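Local coordinates for protein copper-containing nitrite reductase (Thermus scotoductus, PDB 6HBE) that probably reduces nitrite to nitric oxide, using copper centres within a homotrimer whose subunits each carry an additional cupredoxin-like domain, at residues W253-V265 / G275-P287. Sequence-based numbering, arbitrary orientation.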
loop_
_atom_site.group_PDB
_atom_site.type_symbol
_atom_site.label_atom_id
_atom_site.label_comp_id
_atom_site.label_asym_id
_atom_site.label_seq_id
_atom_site.Cartn_x
_atom_site.Cartn_y
_atom_site.Cartn_z
ATOM N N TRP C 253 -15.602 9.003 23.932
ATOM C CA TRP C 253 -15.040 8.001 24.813
ATOM C C TRP C 253 -14.807 8.641 26.188
ATOM O O TRP C 253 -14.327 9.771 26.274
ATOM C CB TRP C 253 -13.688 7.473 24.217
ATOM C CG TRP C 253 -12.879 6.498 25.079
ATOM C CD1 TRP C 253 -13.241 5.235 25.468
ATOM C CD2 TRP C 253 -11.545 6.694 25.574
ATOM N NE1 TRP C 253 -12.243 4.666 26.229
ATOM C CE2 TRP C 253 -11.199 5.544 26.313
ATOM C CE3 TRP C 253 -10.651 7.767 25.543
ATOM C CZ2 TRP C 253 -9.958 5.406 26.948
ATOM C CZ3 TRP C 253 -9.420 7.627 26.173
ATOM C CH2 TRP C 253 -9.095 6.462 26.880
ATOM N N ARG C 254 -15.138 7.911 27.249
ATOM C CA ARG C 254 -14.748 8.291 28.616
ATOM C C ARG C 254 -13.451 7.640 29.020
ATOM O O ARG C 254 -13.266 6.444 28.814
ATOM C CB ARG C 254 -15.841 7.934 29.616
ATOM C CG ARG C 254 -17.017 8.891 29.486
ATOM C CD ARG C 254 -18.259 8.401 30.175
ATOM N NE ARG C 254 -18.849 7.243 29.511
ATOM C CZ ARG C 254 -20.105 6.833 29.680
ATOM N NH1 ARG C 254 -20.937 7.483 30.492
ATOM N NH2 ARG C 254 -20.540 5.756 29.039
ATOM N N VAL C 255 -12.562 8.425 29.612
ATOM C CA VAL C 255 -11.301 7.914 30.130
ATOM C C VAL C 255 -11.700 6.994 31.315
ATOM O O VAL C 255 -12.434 7.453 32.221
ATOM C CB VAL C 255 -10.351 9.032 30.609
ATOM C CG1 VAL C 255 -9.045 8.448 31.113
ATOM C CG2 VAL C 255 -10.017 10.040 29.508
ATOM N N PRO C 256 -11.268 5.713 31.301
ATOM C CA PRO C 256 -11.521 4.803 32.421
ATOM C C PRO C 256 -11.015 5.353 33.769
ATOM O O PRO C 256 -10.163 6.240 33.809
ATOM C CB PRO C 256 -10.745 3.526 32.027
ATOM C CG PRO C 256 -10.726 3.556 30.518
ATOM C CD PRO C 256 -10.591 5.011 30.187
ATOM N N PRO C 257 -11.540 4.824 34.881
ATOM C CA PRO C 257 -11.222 5.433 36.190
ATOM C C PRO C 257 -9.879 5.044 36.792
ATOM O O PRO C 257 -9.794 4.822 38.019
ATOM C CB PRO C 257 -12.404 4.977 37.070
ATOM C CG PRO C 257 -12.875 3.703 36.431
ATOM C CD PRO C 257 -12.701 3.920 34.949
ATOM N N VAL C 258 -8.822 4.983 35.973
ATOM C CA VAL C 258 -7.517 4.517 36.406
ATOM C C VAL C 258 -6.484 5.435 35.778
ATOM O O VAL C 258 -6.544 5.680 34.565
ATOM C CB VAL C 258 -7.238 3.059 35.949
ATOM C CG1 VAL C 258 -5.833 2.623 36.327
ATOM C CG2 VAL C 258 -8.273 2.098 36.507
ATOM N N GLU C 259 -5.550 5.933 36.593
ATOM C CA GLU C 259 -4.488 6.822 36.133
ATOM C C GLU C 259 -3.439 6.076 35.273
ATOM O O GLU C 259 -3.246 4.872 35.426
ATOM C CB GLU C 259 -3.748 7.453 37.333
ATOM C CG GLU C 259 -4.598 8.386 38.187
ATOM C CD GLU C 259 -3.792 9.143 39.248
ATOM O OE1 GLU C 259 -2.936 8.537 39.923
ATOM O OE2 GLU C 259 -4.003 10.363 39.395
ATOM N N GLY C 260 -2.736 6.835 34.429
ATOM C CA GLY C 260 -1.662 6.334 33.600
ATOM C C GLY C 260 -1.799 6.766 32.141
ATOM O O GLY C 260 -2.701 7.520 31.775
ATOM N N ASP C 261 -0.884 6.280 31.315
ATOM C CA ASP C 261 -0.835 6.677 29.898
ATOM C C ASP C 261 -1.799 5.824 29.042
ATOM O O ASP C 261 -1.802 4.604 29.153
ATOM C CB ASP C 261 0.594 6.534 29.364
ATOM C CG ASP C 261 1.530 7.616 29.852
ATOM O OD1 ASP C 261 1.084 8.561 30.567
ATOM O OD2 ASP C 261 2.746 7.526 29.519
ATOM N N TYR C 262 -2.607 6.491 28.211
ATOM C CA TYR C 262 -3.480 5.861 27.256
ATOM C C TYR C 262 -2.990 6.328 25.881
ATOM O O TYR C 262 -3.152 7.500 25.531
ATOM C CB TYR C 262 -4.941 6.290 27.492
ATOM C CG TYR C 262 -5.569 5.767 28.796
ATOM C CD1 TYR C 262 -5.412 6.459 30.000
ATOM C CD2 TYR C 262 -6.321 4.609 28.808
ATOM C CE1 TYR C 262 -5.979 5.985 31.195
ATOM C CE2 TYR C 262 -6.887 4.095 29.992
ATOM C CZ TYR C 262 -6.725 4.805 31.184
ATOM O OH TYR C 262 -7.293 4.338 32.360
ATOM N N THR C 263 -2.336 5.425 25.152
ATOM C CA THR C 263 -1.576 5.797 23.952
ATOM C C THR C 263 -2.510 5.864 22.725
ATOM O O THR C 263 -3.214 4.903 22.433
ATOM C CB THR C 263 -0.404 4.815 23.757
ATOM O OG1 THR C 263 0.540 5.002 24.815
ATOM C CG2 THR C 263 0.307 5.027 22.445
ATOM N N LEU C 264 -2.446 6.968 21.993
ATOM C CA LEU C 264 -3.179 7.157 20.728
ATOM C C LEU C 264 -2.267 6.726 19.576
ATOM O O LEU C 264 -1.108 7.188 19.469
ATOM C CB LEU C 264 -3.544 8.634 20.564
ATOM C CG LEU C 264 -4.295 9.043 19.304
ATOM C CD1 LEU C 264 -5.734 8.525 19.397
ATOM C CD2 LEU C 264 -4.265 10.563 19.092
ATOM N N VAL C 265 -2.776 5.870 18.697
ATOM C CA VAL C 265 -1.916 5.264 17.668
ATOM C C VAL C 265 -2.779 4.796 16.491
ATOM O O VAL C 265 -4.014 4.515 16.647
ATOM C CB VAL C 265 -1.059 4.114 18.291
ATOM C CG1 VAL C 265 -1.913 2.919 18.667
ATOM C CG2 VAL C 265 0.116 3.691 17.390
ATOM N N GLY C 275 6.127 7.862 13.021
ATOM C CA GLY C 275 5.810 9.083 13.751
ATOM C C GLY C 275 4.392 9.239 14.287
ATOM O O GLY C 275 4.135 10.209 14.979
ATOM N N ALA C 276 3.489 8.328 13.965
ATOM C CA ALA C 276 2.009 8.513 14.246
ATOM C C ALA C 276 1.627 7.742 15.513
ATOM O O ALA C 276 0.929 6.696 15.483
ATOM C CB ALA C 276 1.201 8.068 13.040
ATOM N N LEU C 277 2.105 8.289 16.639
ATOM C CA LEU C 277 1.859 7.735 17.961
ATOM C C LEU C 277 1.946 8.941 18.934
ATOM O O LEU C 277 2.842 9.787 18.782
ATOM C CB LEU C 277 2.921 6.656 18.292
ATOM C CG LEU C 277 2.785 5.864 19.630
ATOM C CD1 LEU C 277 3.343 4.439 19.555
ATOM C CD2 LEU C 277 3.386 6.619 20.829
ATOM N N GLY C 278 0.994 9.049 19.860
ATOM C CA GLY C 278 0.996 10.099 20.924
ATOM C C GLY C 278 0.427 9.569 22.241
ATOM O O GLY C 278 -0.008 8.401 22.294
ATOM N N ILE C 279 0.468 10.384 23.302
ATOM C CA ILE C 279 0.099 9.932 24.671
ATOM C C ILE C 279 -0.967 10.854 25.273
ATOM O O ILE C 279 -0.772 12.073 25.272
ATOM C CB ILE C 279 1.324 9.922 25.621
ATOM C CG1 ILE C 279 2.338 8.878 25.179
ATOM C CG2 ILE C 279 0.912 9.618 27.075
ATOM C CD1 ILE C 279 3.712 8.981 25.823
ATOM N N LEU C 280 -2.072 10.273 25.766
ATOM C CA LEU C 280 -3.017 10.930 26.681
ATOM C C LEU C 280 -2.622 10.539 28.128
ATOM O O LEU C 280 -2.741 9.384 28.501
ATOM C CB LEU C 280 -4.446 10.471 26.387
ATOM C CG LEU C 280 -4.886 10.520 24.904
ATOM C CD1 LEU C 280 -6.314 10.062 24.737
ATOM C CD2 LEU C 280 -4.695 11.896 24.300
ATOM N N ARG C 281 -2.126 11.493 28.920
ATOM C CA ARG C 281 -1.581 11.196 30.252
ATOM C C ARG C 281 -2.623 11.511 31.313
ATOM O O ARG C 281 -2.865 12.682 31.632
ATOM C CB ARG C 281 -0.273 11.964 30.480
ATOM C CG ARG C 281 0.435 11.653 31.818
ATOM C CD ARG C 281 1.938 11.916 31.727
ATOM N NE ARG C 281 2.641 10.885 30.961
ATOM C CZ ARG C 281 3.920 10.952 30.550
ATOM N NH1 ARG C 281 4.697 12.033 30.769
ATOM N NH2 ARG C 281 4.454 9.910 29.904
ATOM N N ALA C 282 -3.243 10.452 31.852
ATOM C CA ALA C 282 -4.388 10.590 32.749
ATOM C C ALA C 282 -3.887 10.711 34.195
ATOM O O ALA C 282 -3.145 9.827 34.681
ATOM C CB ALA C 282 -5.347 9.413 32.599
ATOM N N LYS C 283 -4.236 11.831 34.836
ATOM C CA LYS C 283 -3.919 12.100 36.274
ATOM C C LYS C 283 -5.099 12.761 36.930
ATOM O O LYS C 283 -5.714 13.656 36.351
ATOM C CB LYS C 283 -2.733 13.045 36.427
ATOM C CG LYS C 283 -1.433 12.427 35.996
ATOM C CD LYS C 283 -0.251 13.338 36.270
ATOM C CE LYS C 283 1.049 12.638 35.870
ATOM N NZ LYS C 283 2.092 13.635 35.515
ATOM N N LYS C 284 -5.408 12.334 38.155
ATOM C CA LYS C 284 -6.555 12.867 38.919
ATOM C C LYS C 284 -6.514 14.381 39.068
ATOM O O LYS C 284 -7.543 15.044 38.997
ATOM C CB LYS C 284 -6.587 12.237 40.336
ATOM C CG LYS C 284 -7.002 10.768 40.384
ATOM C CD LYS C 284 -8.402 10.563 39.814
ATOM C CE LYS C 284 -9.122 9.300 40.298
ATOM N NZ LYS C 284 -8.410 8.038 39.939
ATOM N N ASP C 285 -5.324 14.932 39.226
ATOM C CA ASP C 285 -5.205 16.402 39.456
ATOM C C ASP C 285 -4.897 17.220 38.175
ATOM O O ASP C 285 -4.450 18.372 38.260
ATOM C CB ASP C 285 -4.164 16.687 40.573
ATOM C CG ASP C 285 -2.781 16.077 40.292
ATOM O OD1 ASP C 285 -2.570 15.494 39.197
ATOM O OD2 ASP C 285 -1.904 16.164 41.194
ATOM N N ALA C 286 -5.145 16.645 36.991
ATOM C CA ALA C 286 -4.665 17.263 35.749
ATOM C C ALA C 286 -5.413 18.572 35.475
ATOM O O ALA C 286 -6.654 18.617 35.545
ATOM C CB ALA C 286 -4.839 16.311 34.563
ATOM N N PRO C 287 -4.672 19.637 35.105
ATOM C CA PRO C 287 -5.343 20.871 34.736
ATOM C C PRO C 287 -6.105 20.726 33.441
ATOM O O PRO C 287 -5.762 19.880 32.599
ATOM C CB PRO C 287 -4.191 21.857 34.565
ATOM C CG PRO C 287 -3.067 21.003 34.118
ATOM C CD PRO C 287 -3.216 19.744 34.941
#
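Leu280 CD1 lies obliquely to the Trp253 ring, 4.2 Å from Trp253 CZ3, the side chains sliding past each other in opposite directions. Val255 CA sits over one indole face, 4.1 Å above the plane and offset toward the rim; Tyr262 CD2 lies in plane at the edge, and Trp253 NE1 hydrogen-bonds Asn83 OD1 of the second subunit. The Tyr262 ring takes Ala282 CB at its edge, 3.8 Å from CE1, while its OH donates to Val258 O. The Arg281 and Asp261 planes are 11° apart: Arg281 NE reaches Asp261 OD1 at 2.8 Å and Arg281 NH2 reaches Asp261 OD2 at 3.0 Å, each on a syn lone pair, a side-on bidentate salt bridge. Arg281 CG is anti to the backbone N (chi1 -176°) and the chain bends at chi3, bringing NE alongside the Asp261 carboxylate on the adjacent strand. A methionine here would probably leave that carboxylate without its cationic mate and free to turn. Strands 260-265 and 277-282 are antiparallel neighbours in one sheet of a cupredoxin-type β-sandwich; Trp253 comes from the facing sheet. Paired backbone bonds join Tyr262 to Leu280. Lys284 N donates to the anti lone pair of Glu259 OE2 at 2.7 Å.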